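Local coordinates for beta-N-acetylhexosaminidase (Arthrobacter aurescens, PDB 3RCN), which probably hydrolyses terminal non-reducing N-acetyl-D-hexosamine residues from N-acetyl-beta-D-hexosaminides, as a glycosyl hydrolase of family 20, at residues 145-150 with 174-179; 186-191 with 294-299. All coordinates share one frame; numbering follows the deposited sequence.

Interaction 1 (145-150 with 174-179); sequences LDVARH and LHLTDD
Asp178 OD2 takes one directed bond, from the His175 ring within its own strand, and faces the Arg149 guanidinium across the contact. His175 NE2 donates to it at 2.8 Å, in the ring plane and along the anti lone pair of the oxygen. The same OD2 lies over one face of the Arg149 guanidinium, 3.3 Å from NH2, a salt bridge of charge alone with no N-H aimed at the oxygen. Asp146 meets Arg149 differently: NH1 reaches Asp146 OD2 at 3.0 Å in the guanidinium plane, yet well above the carboxylate plane. With CG anti to the backbone N (chi1 173°), Asp146 lies alongside His175, its OD1 3.3 Å from CD2 at the ring edge and the two planes 89° apart. OD1 also takes Ala148 N and Arg149 N, both from one face of the carboxylate, the first closing an Asx turn and the second completing an Asx motif. An alanine in place of Asp146 would probably leave the Ala148 and Arg149 amides without this acceptor and NH1 without its close carboxylate, so that the guanidinium is held less firmly, by Gln180 and Asp178. The backbones pair in parallel, as the two strands of the beta-alpha-beta unit 140-146, 154-166, 171-178 of the barrel; His175 N bonds to Leu145 O at 3.0 Å, and Val147 CG2 packs on Leu176 CD2 at 4.0 Å. Gln180 takes Arg149 NE, His175 ND1 is hydrogen-bonded to Glu243, and Trp457 meets the His175 ring edge-to-face. The Arg149 side chain lies about 6 Å from that of Glu316, the predicted proton donor, and NH2 bonds weakly to a glycerol. Asp146 and Gln180 thus fix the guanidinium by directed bonds beside what is probably the sugar pocket, while Asp178 adds charge over one face.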
# COMPACT_ATOMS: atom_id res chain seq x y z
N LEU A 145 7.17 -14.04 -5.98
CA LEU A 145 5.90 -13.50 -5.57
C LEU A 145 4.87 -13.94 -6.59
O LEU A 145 4.96 -13.59 -7.76
CB LEU A 145 6.01 -11.99 -5.54
CG LEU A 145 4.76 -11.21 -5.16
CD1 LEU A 145 4.10 -11.82 -3.91
CD2 LEU A 145 5.13 -9.75 -4.96
N ASP A 146 3.87 -14.69 -6.14
CA ASP A 146 2.83 -15.14 -7.05
C ASP A 146 1.69 -14.10 -7.02
O ASP A 146 0.95 -13.98 -6.05
CB ASP A 146 2.35 -16.50 -6.53
CG ASP A 146 1.14 -17.04 -7.28
OD1 ASP A 146 0.80 -16.48 -8.35
OD2 ASP A 146 0.55 -18.02 -6.78
N VAL A 147 1.60 -13.33 -8.09
CA VAL A 147 0.50 -12.41 -8.31
C VAL A 147 -0.55 -12.95 -9.27
O VAL A 147 -1.49 -12.27 -9.66
CB VAL A 147 1.00 -11.04 -8.76
CG1 VAL A 147 2.05 -10.55 -7.80
CG2 VAL A 147 1.53 -11.12 -10.18
N ALA A 148 -0.34 -14.17 -9.73
CA ALA A 148 -1.29 -14.78 -10.65
C ALA A 148 -2.49 -15.31 -9.88
O ALA A 148 -3.63 -15.16 -10.30
CB ALA A 148 -0.62 -15.91 -11.45
N ARG A 149 -2.24 -15.95 -8.74
CA ARG A 149 -3.31 -16.52 -7.95
C ARG A 149 -4.15 -15.42 -7.27
O ARG A 149 -5.36 -15.37 -7.42
CB ARG A 149 -2.77 -17.54 -6.96
CG ARG A 149 -2.66 -18.95 -7.53
CD ARG A 149 -1.78 -19.02 -8.79
NE ARG A 149 -1.63 -20.41 -9.23
CZ ARG A 149 -0.64 -21.22 -8.84
NH1 ARG A 149 0.31 -20.78 -8.02
NH2 ARG A 149 -0.60 -22.47 -9.28
N HIS A 150 -3.48 -14.53 -6.54
CA HIS A 150 -4.12 -13.30 -6.04
C HIS A 150 -3.37 -12.05 -6.47
O HIS A 150 -2.19 -11.86 -6.15
CB HIS A 150 -4.34 -13.35 -4.53
CG HIS A 150 -5.48 -14.23 -4.14
ND1 HIS A 150 -5.29 -15.52 -3.70
CD2 HIS A 150 -6.82 -14.04 -4.20
CE1 HIS A 150 -6.47 -16.08 -3.48
NE2 HIS A 150 -7.42 -15.20 -3.77
N LEU A 174 8.79 -12.74 -10.41
CA LEU A 174 7.41 -12.27 -10.45
C LEU A 174 6.56 -13.22 -11.25
O LEU A 174 6.61 -13.20 -12.47
CB LEU A 174 7.40 -10.91 -11.13
CG LEU A 174 6.23 -10.00 -10.81
CD1 LEU A 174 6.08 -9.88 -9.32
CD2 LEU A 174 6.44 -8.64 -11.43
N HIS A 175 5.70 -13.99 -10.60
CA HIS A 175 5.03 -15.05 -11.32
C HIS A 175 3.72 -14.42 -11.80
O HIS A 175 2.76 -14.28 -11.05
CB HIS A 175 4.79 -16.20 -10.33
CG HIS A 175 4.01 -17.36 -10.87
ND1 HIS A 175 4.58 -18.36 -11.62
CD2 HIS A 175 2.71 -17.70 -10.71
CE1 HIS A 175 3.66 -19.25 -11.94
NE2 HIS A 175 2.52 -18.88 -11.40
N LEU A 176 3.68 -14.12 -13.10
CA LEU A 176 2.68 -13.20 -13.64
C LEU A 176 1.43 -13.84 -14.23
O LEU A 176 0.47 -13.14 -14.52
CB LEU A 176 3.31 -12.30 -14.70
CG LEU A 176 4.22 -11.16 -14.25
CD1 LEU A 176 4.98 -10.59 -15.44
CD2 LEU A 176 3.40 -10.06 -13.56
N THR A 177 1.44 -15.15 -14.40
CA THR A 177 0.38 -15.80 -15.16
C THR A 177 0.20 -17.22 -14.67
O THR A 177 1.14 -17.86 -14.20
CB THR A 177 0.71 -15.87 -16.68
OG1 THR A 177 1.74 -16.84 -16.90
CG2 THR A 177 1.17 -14.52 -17.24
N ASP A 178 -1.02 -17.72 -14.77
CA ASP A 178 -1.30 -19.06 -14.32
C ASP A 178 -2.68 -19.44 -14.82
O ASP A 178 -3.25 -18.75 -15.67
CB ASP A 178 -1.16 -19.19 -12.81
CG ASP A 178 -0.72 -20.58 -12.38
OD1 ASP A 178 -1.53 -21.51 -12.51
OD2 ASP A 178 0.43 -20.74 -11.91
N ASP A 179 -3.18 -20.57 -14.34
CA ASP A 179 -4.53 -21.02 -14.67
C ASP A 179 -5.58 -20.04 -14.21
O ASP A 179 -6.62 -19.86 -14.86
CB ASP A 179 -4.79 -22.40 -14.04
CG ASP A 179 -3.91 -23.48 -14.65
OD1 ASP A 179 -3.19 -24.16 -13.88
OD2 ASP A 179 -3.94 -23.62 -15.89
O HOH W 1 -2.98 -24.08 -11.09

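Interaction 2 (186-191 with 294-299); sequences INRYPK and YRNVLD
Tyr189 and Asn296 both set CG anti to the carbonyl carbon (chi1 -62° and -71°), and the phenol and the amide thereby meet where a loop packs on a helix. The loop follows strand 181-182 in the (beta/alpha)8, TIM-barrel catalytic domain; the helix, 288-304, precedes strand 309-313 and is one of the helices around the barrel. Asn296 ND2 donates to Tyr189 OH at 3.0 Å, nearly straight and close to the amide plane. The two side chains run at about a right angle, and Asn296 CB comes 3.8 Å from Tyr189 CE2. Arg188 reaches the same asparagine from another direction: extended at first, its chain bends at chi3 and lays the guanidinium against the amide. Their planes are 12° apart, stacked, with OD1 of Asn296 over the guanidinium centre, 3.8 Å from Arg188 CZ. This is flat-on packing of two polar groups, at a place where the arginine is exposed. On the way, Arg188 CG passes over one face of the Tyr189 ring, while Phe293 stacks on that ring and Tyr257 meets it edge-to-face. Glu300, one turn beyond Asn296 on the helix, accepts the backbone N-H groups of Asn187 and Arg188 and so ties the loop backbone to the same helix. Deeper in, the contact turns apolar. Ile186 and Val297, both buried, touch through their methyls, CD1 to CG1 at 4.3 Å. Beside them the other branch of the valine, CG2, sits near the plane of the Tyr189 ring at its edge, 4.2 Å from CD2.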
# COMPACT_ATOMS: atom_id res chain seq x y z
N ILE A 186 -0.82 -7.08 -22.62
CA ILE A 186 -0.11 -7.25 -23.88
C ILE A 186 -0.89 -6.53 -24.97
O ILE A 186 -2.08 -6.80 -25.18
CB ILE A 186 0.03 -8.73 -24.28
CG1 ILE A 186 0.73 -9.54 -23.20
CG2 ILE A 186 0.81 -8.85 -25.56
CD1 ILE A 186 2.17 -9.17 -23.00
N ASN A 187 -0.22 -5.60 -25.64
CA ASN A 187 -0.87 -4.72 -26.60
C ASN A 187 -1.46 -5.45 -27.80
O ASN A 187 -2.51 -5.08 -28.31
CB ASN A 187 0.12 -3.64 -27.07
CG ASN A 187 0.53 -2.67 -25.95
OD1 ASN A 187 -0.25 -2.36 -25.04
ND2 ASN A 187 1.77 -2.18 -26.03
N ARG A 188 -0.79 -6.51 -28.25
CA ARG A 188 -1.25 -7.22 -29.43
C ARG A 188 -2.43 -8.13 -29.12
O ARG A 188 -3.25 -8.42 -29.98
CB ARG A 188 -0.11 -8.04 -30.05
CG ARG A 188 -0.49 -8.80 -31.31
CD ARG A 188 0.65 -9.70 -31.74
NE ARG A 188 1.85 -8.93 -32.05
CZ ARG A 188 2.41 -8.86 -33.25
NH1 ARG A 188 1.90 -9.53 -34.28
NH2 ARG A 188 3.50 -8.11 -33.42
N TYR A 189 -2.51 -8.57 -27.87
CA TYR A 189 -3.51 -9.55 -27.47
C TYR A 189 -4.37 -9.05 -26.30
O TYR A 189 -4.28 -9.59 -25.19
CB TYR A 189 -2.83 -10.87 -27.10
CG TYR A 189 -2.05 -11.52 -28.24
CD1 TYR A 189 -2.62 -11.71 -29.49
CD2 TYR A 189 -0.73 -11.94 -28.05
CE1 TYR A 189 -1.93 -12.30 -30.52
CE2 TYR A 189 -0.03 -12.53 -29.07
CZ TYR A 189 -0.63 -12.72 -30.31
OH TYR A 189 0.08 -13.32 -31.33
N PRO A 190 -5.24 -8.06 -26.55
CA PRO A 190 -5.98 -7.35 -25.50
C PRO A 190 -6.79 -8.26 -24.60
O PRO A 190 -6.99 -7.91 -23.46
CB PRO A 190 -6.94 -6.44 -26.29
CG PRO A 190 -6.33 -6.34 -27.67
CD PRO A 190 -5.66 -7.66 -27.90
N LYS A 191 -7.24 -9.41 -25.10
CA LYS A 191 -8.10 -10.30 -24.31
C LYS A 191 -7.35 -10.96 -23.17
O LYS A 191 -7.97 -11.48 -22.24
CB LYS A 191 -8.74 -11.40 -25.17
CG LYS A 191 -9.59 -10.91 -26.32
CD LYS A 191 -10.95 -10.48 -25.85
CE LYS A 191 -11.82 -10.16 -27.04
NZ LYS A 191 -11.58 -11.14 -28.13
N TYR A 294 3.26 -16.91 -28.34
CA TYR A 294 4.13 -16.68 -27.20
C TYR A 294 5.45 -16.00 -27.54
O TYR A 294 6.11 -15.47 -26.66
CB TYR A 294 4.35 -17.97 -26.43
CG TYR A 294 3.22 -18.28 -25.51
CD1 TYR A 294 2.16 -19.08 -25.92
CD2 TYR A 294 3.18 -17.76 -24.22
CE1 TYR A 294 1.11 -19.36 -25.09
CE2 TYR A 294 2.12 -18.03 -23.37
CZ TYR A 294 1.09 -18.83 -23.81
OH TYR A 294 0.04 -19.11 -22.98
N ARG A 295 5.83 -16.01 -28.82
CA ARG A 295 6.98 -15.22 -29.26
C ARG A 295 6.57 -13.77 -29.25
O ARG A 295 7.35 -12.91 -28.86
CB ARG A 295 7.42 -15.58 -30.68
CG ARG A 295 8.07 -16.92 -30.84
CD ARG A 295 8.63 -17.03 -32.26
NE ARG A 295 9.23 -18.33 -32.49
CZ ARG A 295 8.66 -19.27 -33.23
NH1 ARG A 295 7.48 -19.00 -33.81
NH2 ARG A 295 9.26 -20.45 -33.40
N ASN A 296 5.35 -13.51 -29.70
CA ASN A 296 4.80 -12.16 -29.64
C ASN A 296 4.65 -11.64 -28.20
O ASN A 296 4.92 -10.47 -27.93
CB ASN A 296 3.47 -12.09 -30.40
CG ASN A 296 3.67 -12.18 -31.91
OD1 ASN A 296 4.69 -11.76 -32.43
ND2 ASN A 296 2.69 -12.75 -32.60
N VAL A 297 4.25 -12.51 -27.29
CA VAL A 297 4.19 -12.14 -25.88
C VAL A 297 5.59 -11.85 -25.38
O VAL A 297 5.82 -10.84 -24.70
CB VAL A 297 3.55 -13.25 -25.03
CG1 VAL A 297 3.87 -13.05 -23.57
CG2 VAL A 297 2.04 -13.31 -25.25
N LEU A 298 6.55 -12.71 -25.72
CA LEU A 298 7.88 -12.53 -25.16
C LEU A 298 8.60 -11.33 -25.76
O LEU A 298 9.58 -10.85 -25.20
CB LEU A 298 8.73 -13.79 -25.32
CG LEU A 298 8.35 -15.00 -24.47
CD1 LEU A 298 9.14 -16.22 -24.96
CD2 LEU A 298 8.59 -14.76 -22.99
N ASP A 299 8.11 -10.86 -26.90
CA ASP A 299 8.62 -9.64 -27.52
C ASP A 299 8.27 -8.44 -26.66
O ASP A 299 9.09 -7.55 -26.46
CB ASP A 299 8.02 -9.43 -28.91
CG ASP A 299 8.67 -10.29 -29.98
OD1 ASP A 299 9.82 -10.73 -29.78
OD2 ASP A 299 8.02 -10.52 -31.02

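In the fold
Both contacts belong to the catalytic domain, their centres about 17 Å apart and their nearest atoms about 7 Å apart, without touching. Interaction 1 is wholly buried at the ends of two neighbouring parallel barrel strands; interaction 2 lies farther out, partly exposed, where a loop meets a helix of the barrel wall. They share no pair of elements, but segment 186-191 follows closely after the second strand of interaction 1. The chemistry changes with place: charges and a histidine are locked together beside the predicted proton donor, whereas 186-191 with 294-299, away from the annotated site, relies on one neutral side-chain bond, an arginine guanidinium stacked on an amide and a small apolar patch.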